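Local coordinates for UPF0303 protein YBR137W (Saccharomyces cerevisiae, PDB 4CLC) that is of unknown function but belongs to the UPF0303 family and has an HbpS-like domain related to haem-degrading proteins, at residues I61-P66 and A144-S149. Numbering follows the deposited sequence.
Sequences IDISLP and ACLTIS
D62 and T147 form a hydrogen-bonded pair between two antiparallel strands of a mixed sheet. D62 N gives to T147 O at 2.8 Å, and T147 N returns to D62 O at 3.0 Å. S64 and C145 repeat the pattern: S64 N reaches C145 O at 3.3 Å, and C145 N reaches S64 O. The face carrying I61, I63, L146 and I148 is apolar. L146 CD1 touches both I61 CG2 (4.3 Å) and I63 CG1 (4.4 Å), and helix 36-53 covers this face through I46 and L42. The face of D62, S64, C145 and T147 is more polar. A water bridges D62 OD1 (3.0 Å), C145 O (2.6 Å) and T147 OG1. S64 OG makes a very short contact with the same OD1. Helix 84-98 packs over this side. Past the strand end the contact thins to P66 CD, 4.1 Å from A144 CA. P66 is partly exposed, and L65 and P66 pack on the chain of another protein. The strands are central in the sheet of this HbpS-like, GAF-clan domain. The D62 carboxylate is thus held from two sides of the strand pair: R73 forms a salt bridge with OD2, and the water ties OD1 to the neighbouring strand.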
loop_
_atom_site.group_PDB
_atom_site.type_symbol
_atom_site.label_atom_id
_atom_site.label_comp_id
_atom_site.label_asym_id
_atom_site.label_seq_id
_atom_site.Cartn_x
_atom_site.Cartn_y
_atom_site.Cartn_z
ATOM N N ILE D 61 -24.353 11.195 -16.315
ATOM C CA ILE D 61 -24.415 12.564 -15.838
ATOM C C ILE D 61 -24.200 12.619 -14.329
ATOM O O ILE D 61 -24.913 11.953 -13.600
ATOM C CB ILE D 61 -25.774 13.201 -16.191
ATOM C CG1 ILE D 61 -25.980 13.202 -17.703
ATOM C CG2 ILE D 61 -25.880 14.597 -15.630
ATOM C CD1 ILE D 61 -27.391 13.517 -18.108
ATOM N N ASP D 62 -23.234 13.409 -13.860
ATOM C CA ASP D 62 -22.980 13.517 -12.430
ATOM C C ASP D 62 -23.076 14.959 -11.890
ATOM O O ASP D 62 -22.717 15.928 -12.565
ATOM C CB ASP D 62 -21.602 12.926 -12.098
ATOM C CG ASP D 62 -21.350 12.815 -10.587
ATOM O OD1 ASP D 62 -20.835 13.786 -9.988
ATOM O OD2 ASP D 62 -21.660 11.743 -10.004
ATOM N N ILE D 63 -23.568 15.110 -10.668
ATOM C CA ILE D 63 -23.392 16.372 -9.964
ATOM C C ILE D 63 -22.864 16.034 -8.585
ATOM O O ILE D 63 -23.529 15.335 -7.827
ATOM C CB ILE D 63 -24.698 17.191 -9.857
ATOM C CG1 ILE D 63 -25.234 17.510 -11.251
ATOM C CG2 ILE D 63 -24.472 18.478 -9.061
ATOM C CD1 ILE D 63 -26.556 18.234 -11.235
ATOM N N SER D 64 -21.659 16.505 -8.271
ATOM C CA SER D 64 -21.050 16.222 -6.989
ATOM C C SER D 64 -20.521 17.495 -6.366
ATOM O O SER D 64 -20.297 18.487 -7.044
ATOM C CB SER D 64 -19.926 15.200 -7.137
ATOM O OG SER D 64 -20.413 13.940 -7.569
ATOM N N LEU D 65 -20.332 17.480 -5.058
ATOM C CA LEU D 65 -19.714 18.601 -4.391
ATOM C C LEU D 65 -18.223 18.424 -4.527
ATOM O O LEU D 65 -17.771 17.339 -4.884
ATOM C CB LEU D 65 -20.141 18.661 -2.934
ATOM C CG LEU D 65 -21.613 18.897 -2.662
ATOM C CD1 LEU D 65 -21.834 19.038 -1.175
ATOM C CD2 LEU D 65 -22.058 20.136 -3.394
ATOM N N PRO D 66 -17.445 19.488 -4.265
ATOM C CA PRO D 66 -15.990 19.371 -4.357
ATOM C C PRO D 66 -15.416 18.374 -3.376
ATOM O O PRO D 66 -14.300 17.907 -3.584
ATOM C CB PRO D 66 -15.496 20.781 -4.035
ATOM C CG PRO D 66 -16.662 21.494 -3.479
ATOM C CD PRO D 66 -17.863 20.882 -4.058
ATOM N N ALA D 144 -20.025 23.255 -7.124
ATOM C CA ALA D 144 -20.020 21.838 -7.417
ATOM C C ALA D 144 -19.341 21.614 -8.751
ATOM O O ALA D 144 -18.706 22.502 -9.284
ATOM C CB ALA D 144 -21.430 21.298 -7.431
ATOM N N CYS D 145 -19.451 20.406 -9.273
ATOM C CA CYS D 145 -18.929 20.106 -10.578
ATOM C C CYS D 145 -19.960 19.243 -11.321
ATOM O O CYS D 145 -20.511 18.280 -10.769
ATOM C CB CYS D 145 -17.566 19.413 -10.457
ATOM S SG CYS D 145 -16.816 18.824 -12.002
ATOM N N LEU D 146 -20.236 19.618 -12.565
ATOM C CA LEU D 146 -21.116 18.861 -13.428
ATOM C C LEU D 146 -20.266 18.057 -14.392
ATOM O O LEU D 146 -19.364 18.603 -15.001
ATOM C CB LEU D 146 -22.058 19.807 -14.170
ATOM C CG LEU D 146 -22.685 19.386 -15.490
ATOM C CD1 LEU D 146 -23.527 18.168 -15.284
ATOM C CD2 LEU D 146 -23.521 20.516 -15.978
ATOM N N THR D 147 -20.533 16.763 -14.517
ATOM C CA THR D 147 -19.699 15.908 -15.339
ATOM C C THR D 147 -20.524 14.995 -16.221
ATOM O O THR D 147 -21.363 14.238 -15.731
ATOM C CB THR D 147 -18.766 15.032 -14.503
ATOM O OG1 THR D 147 -17.939 15.847 -13.671
ATOM C CG2 THR D 147 -17.894 14.205 -15.411
ATOM N N ILE D 148 -20.268 15.064 -17.525
ATOM C CA ILE D 148 -20.999 14.279 -18.492
ATOM C C ILE D 148 -20.018 13.337 -19.142
ATOM O O ILE D 148 -18.829 13.650 -19.255
ATOM C CB ILE D 148 -21.689 15.180 -19.522
ATOM C CG1 ILE D 148 -22.674 16.110 -18.809
ATOM C CG2 ILE D 148 -22.411 14.373 -20.566
ATOM C CD1 ILE D 148 -23.390 17.052 -19.721
ATOM N N SER D 149 -20.493 12.165 -19.530
ATOM C CA SER D 149 -19.629 11.172 -20.134
ATOM C C SER D 149 -20.389 10.306 -21.123
ATOM O O SER D 149 -21.516 9.933 -20.864
ATOM C CB SER D 149 -18.996 10.289 -19.056
ATOM O OG SER D 149 -18.863 8.948 -19.506
HETATM O O HOH W 1 -19.438 16.036 -11.346
#